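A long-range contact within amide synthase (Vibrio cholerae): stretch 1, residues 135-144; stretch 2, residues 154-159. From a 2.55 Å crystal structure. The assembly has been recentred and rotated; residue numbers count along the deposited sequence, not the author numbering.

Stretch 1 (135-144) MLFEQRLSQH
Stretch 2 154-159: PTAAFK

Residues 135-144 are a segment of a longer helix, with regular bonds such as Arg140 N to Leu136 O (3.0 Å). Residues 154-159 are an extended loop (phi -55 to -82°, psi 147 to 179°). The two stretches run roughly antiparallel: His144 CA lies 6.2 Å from Pro154 CA, and Arg140 CA 8.4 Å from Ala157 CA. The contact buries 359 Å².

Arg140 is the centre. Its CA-to-CB bond points toward the loop. Chi1 is t (-169°), chi2 p (50°), chi3 t (179°) and chi4 161°, so the guanidinium reaches the loop backbone. The cationic Arg140 NH2 donates to the carbonyl Thr155 O at 3.1 Å, near the guanidinium plane. Arg140 NH1 bonds weakly to Thr155 OG1 at 3.3 Å; Thr155 chi1 is p (68°). Arg140 NH1 also donates to Gln143 OE1 at 3.0 Å; Gln143 is m, t, with chi3 -32°. Ala156 O lies over one guanidinium face, 3.2 Å from Arg140 NH2, but the angle is too poor for a bond.

Phe158 has chi1 m (-70°) and chi2 130°, bringing its ring to the helix. The aliphatic part of Arg140 packs on it: CD sits over one face, and Arg140 CB is 3.4 Å from Phe158 CZ. Leu136 O meets the ring edge, 3.5 Å from Phe158 CZ. Leu136 (m, t) adds an apolar contact, CB to Phe158 CE2, 4.2 Å.

His144 (chi1 m, chi2 -53°) places ND1 3.8 Å from Pro154 CB.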

ATOM      1  N   MET A 135     -24.006  -7.639  11.537  1.00 30.44           N
ATOM      2  CA  MET A 135     -23.955  -8.916  10.848  1.00 28.14           C
ATOM      3  C   MET A 135     -22.695  -9.687  11.228  1.00 23.50           C
ATOM      4  O   MET A 135     -22.753 -10.912  11.341  1.00 29.91           O
ATOM      5  CB  MET A 135     -24.114  -8.746   9.326  1.00 30.23           C
ATOM      6  CG  MET A 135     -22.889  -8.532   8.521  1.00 36.93           C
ATOM      7  SD  MET A 135     -21.925 -10.032   8.214  1.00 34.15           S
ATOM      8  CE  MET A 135     -20.412  -9.167   7.752  1.00 27.01           C
ATOM      9  N   LEU A 136     -21.577  -8.991  11.454  1.00 17.38           N
ATOM     10  CA  LEU A 136     -20.358  -9.674  11.875  1.00 24.47           C
ATOM     11  C   LEU A 136     -20.666 -10.396  13.180  1.00 29.13           C
ATOM     12  O   LEU A 136     -20.276 -11.541  13.366  1.00 37.91           O
ATOM     13  CB  LEU A 136     -19.204  -8.699  12.109  1.00 21.40           C
ATOM     14  CG  LEU A 136     -18.425  -8.172  10.899  1.00 30.20           C
ATOM     15  CD1 LEU A 136     -17.356  -7.204  11.373  1.00 15.69           C
ATOM     16  CD2 LEU A 136     -17.782  -9.330  10.128  1.00 13.44           C
ATOM     17  N   PHE A 137     -21.373  -9.722  14.081  1.00 28.93           N
ATOM     18  CA  PHE A 137     -21.748 -10.322  15.358  1.00 26.65           C
ATOM     19  C   PHE A 137     -22.624 -11.564  15.122  1.00 32.12           C
ATOM     20  O   PHE A 137     -22.519 -12.559  15.837  1.00 35.41           O
ATOM     21  CB  PHE A 137     -22.521  -9.308  16.210  1.00 20.10           C
ATOM     22  CG  PHE A 137     -23.361  -9.934  17.291  1.00 27.42           C
ATOM     23  CD1 PHE A 137     -22.813 -10.241  18.538  1.00 23.00           C
ATOM     24  CD2 PHE A 137     -24.715 -10.209  17.070  1.00 25.05           C
ATOM     25  CE1 PHE A 137     -23.605 -10.811  19.557  1.00 29.23           C
ATOM     26  CE2 PHE A 137     -25.523 -10.781  18.085  1.00 33.51           C
ATOM     27  CZ  PHE A 137     -24.968 -11.083  19.335  1.00 21.61           C
ATOM     28  N   GLU A 138     -23.486 -11.503  14.115  1.00 28.62           N
ATOM     29  CA  GLU A 138     -24.385 -12.614  13.836  1.00 30.82           C
ATOM     30  C   GLU A 138     -23.670 -13.802  13.251  1.00 30.80           C
ATOM     31  O   GLU A 138     -23.903 -14.932  13.662  1.00 33.53           O
ATOM     32  CB  GLU A 138     -25.533 -12.149  12.919  1.00 25.33           C
ATOM     33  CG  GLU A 138     -26.338 -11.003  13.566  1.00 24.39           C
ATOM     34  CD  GLU A 138     -27.380 -10.397  12.656  1.00 32.31           C
ATOM     35  OE1 GLU A 138     -27.153 -10.377  11.424  1.00 34.43           O
ATOM     36  OE2 GLU A 138     -28.419  -9.919  13.180  1.00 29.55           O
ATOM     37  N   GLN A 139     -22.788 -13.546  12.297  1.00 32.50           N
ATOM     38  CA  GLN A 139     -22.042 -14.619  11.671  1.00 30.33           C
ATOM     39  C   GLN A 139     -21.125 -15.303  12.696  1.00 31.66           C
ATOM     40  O   GLN A 139     -20.984 -16.532  12.710  1.00 31.61           O
ATOM     41  CB  GLN A 139     -21.239 -14.068  10.486  1.00 31.32           C
ATOM     42  CG  GLN A 139     -22.101 -13.552   9.316  1.00 24.82           C
ATOM     43  CD  GLN A 139     -23.103 -14.594   8.817  1.00 36.41           C
ATOM     44  OE1 GLN A 139     -22.729 -15.721   8.483  1.00 43.35           O
ATOM     45  NE2 GLN A 139     -24.383 -14.222   8.774  1.00 30.55           N
ATOM     46  N   ARG A 140     -20.521 -14.510  13.570  1.00 26.36           N
ATOM     47  CA  ARG A 140     -19.656 -15.065  14.592  1.00 26.13           C
ATOM     48  C   ARG A 140     -20.509 -15.967  15.515  1.00 30.76           C
ATOM     49  O   ARG A 140     -20.112 -17.080  15.862  1.00 30.40           O
ATOM     50  CB  ARG A 140     -19.009 -13.930  15.383  1.00 24.14           C
ATOM     51  CG  ARG A 140     -17.880 -14.373  16.297  1.00 28.09           C
ATOM     52  CD  ARG A 140     -16.886 -15.239  15.556  1.00 28.89           C
ATOM     53  NE  ARG A 140     -15.793 -15.654  16.425  1.00 39.27           N
ATOM     54  CZ  ARG A 140     -14.982 -16.683  16.191  1.00 30.55           C
ATOM     55  NH1 ARG A 140     -15.128 -17.422  15.108  1.00 30.98           N
ATOM     56  NH2 ARG A 140     -14.034 -16.984  17.061  1.00 25.65           N
ATOM     57  N   LEU A 141     -21.694 -15.503  15.891  1.00 24.23           N
ATOM     58  CA  LEU A 141     -22.543 -16.309  16.756  1.00 29.34           C
ATOM     59  C   LEU A 141     -22.768 -17.642  16.064  1.00 32.72           C
ATOM     60  O   LEU A 141     -22.685 -18.708  16.678  1.00 34.72           O
ATOM     61  CB  LEU A 141     -23.870 -15.611  16.999  1.00 19.29           C
ATOM     62  CG  LEU A 141     -24.935 -16.474  17.654  1.00 22.56           C
ATOM     63  CD1 LEU A 141     -24.539 -16.786  19.105  1.00 15.60           C
ATOM     64  CD2 LEU A 141     -26.274 -15.720  17.594  1.00 24.77           C
ATOM     65  N   SER A 142     -23.060 -17.564  14.776  1.00 28.28           N
ATOM     66  CA  SER A 142     -23.267 -18.745  13.967  1.00 30.76           C
ATOM     67  C   SER A 142     -22.026 -19.653  14.045  1.00 36.95           C
ATOM     68  O   SER A 142     -22.126 -20.841  14.346  1.00 37.05           O
ATOM     69  CB  SER A 142     -23.481 -18.323  12.517  1.00 35.62           C
ATOM     70  OG  SER A 142     -23.735 -19.440  11.696  1.00 41.89           O
ATOM     71  N   GLN A 143     -20.856 -19.079  13.768  1.00 32.39           N
ATOM     72  CA  GLN A 143     -19.620 -19.835  13.783  1.00 30.78           C
ATOM     73  C   GLN A 143     -19.370 -20.568  15.088  1.00 32.10           C
ATOM     74  O   GLN A 143     -19.080 -21.770  15.089  1.00 34.03           O
ATOM     75  CB  GLN A 143     -18.437 -18.926  13.466  1.00 28.78           C
ATOM     76  CG  GLN A 143     -18.566 -18.258  12.134  1.00 30.17           C
ATOM     77  CD  GLN A 143     -17.404 -17.327  11.812  1.00 40.28           C
ATOM     78  OE1 GLN A 143     -16.809 -16.705  12.700  1.00 35.08           O
ATOM     79  NE2 GLN A 143     -17.091 -17.213  10.525  1.00 38.20           N
ATOM     80  N   HIS A 144     -19.478 -19.865  16.202  1.00 28.25           N
ATOM     81  CA  HIS A 144     -19.246 -20.531  17.464  1.00 26.52           C
ATOM     82  C   HIS A 144     -20.246 -21.650  17.704  1.00 28.36           C
ATOM     83  O   HIS A 144     -19.866 -22.716  18.196  1.00 29.55           O
ATOM     84  CB  HIS A 144     -19.276 -19.538  18.618  1.00 26.59           C
ATOM     85  CG  HIS A 144     -17.991 -18.795  18.813  1.00 30.73           C
ATOM     86  ND1 HIS A 144     -16.777 -19.436  18.955  1.00 34.32           N
ATOM     87  CD2 HIS A 144     -17.737 -17.472  18.960  1.00 32.67           C
ATOM     88  CE1 HIS A 144     -15.834 -18.541  19.189  1.00 34.05           C
ATOM     89  NE2 HIS A 144     -16.388 -17.342  19.197  1.00 39.14           N
ATOM     90  N   PRO A 154     -12.914 -23.703  17.201  1.00 45.05           N
ATOM     91  CA  PRO A 154     -13.445 -22.572  16.440  1.00 43.63           C
ATOM     92  C   PRO A 154     -12.366 -21.776  15.708  1.00 41.80           C
ATOM     93  O   PRO A 154     -11.206 -21.752  16.124  1.00 37.70           O
ATOM     94  CB  PRO A 154     -14.170 -21.758  17.512  1.00 45.74           C
ATOM     95  CG  PRO A 154     -13.366 -22.030  18.768  1.00 42.47           C
ATOM     96  CD  PRO A 154     -13.038 -23.505  18.659  1.00 41.76           C
ATOM     97  N   THR A 155     -12.738 -21.132  14.607  1.00 38.56           N
ATOM     98  CA  THR A 155     -11.764 -20.332  13.881  1.00 37.31           C
ATOM     99  C   THR A 155     -11.404 -19.106  14.703  1.00 37.51           C
ATOM    100  O   THR A 155     -11.948 -18.878  15.792  1.00 36.48           O
ATOM    101  CB  THR A 155     -12.292 -19.843  12.542  1.00 34.91           C
ATOM    102  OG1 THR A 155     -13.346 -18.895  12.762  1.00 46.57           O
ATOM    103  CG2 THR A 155     -12.803 -21.008  11.745  1.00 30.01           C
ATOM    104  N   ALA A 156     -10.510 -18.300  14.154  1.00 30.93           N
ATOM    105  CA  ALA A 156     -10.029 -17.123  14.835  1.00 29.60           C
ATOM    106  C   ALA A 156     -11.103 -16.151  15.300  1.00 34.24           C
ATOM    107  O   ALA A 156     -12.159 -15.985  14.676  1.00 41.30           O
ATOM    108  CB  ALA A 156      -9.023 -16.407  13.965  1.00 26.64           C
ATOM    109  N   ALA A 157     -10.782 -15.517  16.418  1.00 28.86           N
ATOM    110  CA  ALA A 157     -11.602 -14.529  17.082  1.00 30.87           C
ATOM    111  C   ALA A 157     -11.437 -13.150  16.426  1.00 33.03           C
ATOM    112  O   ALA A 157     -10.510 -12.926  15.653  1.00 38.40           O
ATOM    113  CB  ALA A 157     -11.174 -14.444  18.530  1.00 12.99           C
ATOM    114  N   PHE A 158     -12.341 -12.233  16.745  1.00 28.40           N
ATOM    115  CA  PHE A 158     -12.262 -10.878  16.225  1.00 29.69           C
ATOM    116  C   PHE A 158     -10.949 -10.302  16.758  1.00 28.92           C
ATOM    117  O   PHE A 158     -10.532 -10.648  17.860  1.00 35.69           O
ATOM    118  CB  PHE A 158     -13.431 -10.049  16.764  1.00 19.93           C
ATOM    119  CG  PHE A 158     -14.772 -10.436  16.199  1.00 27.16           C
ATOM    120  CD1 PHE A 158     -15.857 -10.678  17.047  1.00 26.25           C
ATOM    121  CD2 PHE A 158     -14.972 -10.504  14.821  1.00 19.25           C
ATOM    122  CE1 PHE A 158     -17.120 -10.981  16.532  1.00 28.60           C
ATOM    123  CE2 PHE A 158     -16.231 -10.803  14.290  1.00 21.12           C
ATOM    124  CZ  PHE A 158     -17.313 -11.045  15.148  1.00 27.22           C
ATOM    125  N   LYS A 159     -10.297  -9.440  15.989  1.00 23.59           N
ATOM    126  CA  LYS A 159      -9.055  -8.824  16.443  1.00 27.66           C
ATOM    127  C   LYS A 159      -9.465  -7.792  17.501  1.00 30.36           C
ATOM    128  O   LYS A 159     -10.588  -7.317  17.493  1.00 27.45           O
ATOM    129  CB  LYS A 159      -8.370  -8.105  15.283  1.00 34.42           C
ATOM    130  CG  LYS A 159      -8.089  -8.969  14.050  1.00 38.10           C
ATOM    131  CD  LYS A 159      -6.725  -9.628  14.107  1.00 38.18           C
ATOM    132  CE  LYS A 159      -6.472 -10.502  12.872  1.00 59.48           C
ATOM    133  NZ  LYS A 159      -6.592  -9.792  11.550  1.00 55.49           N
TER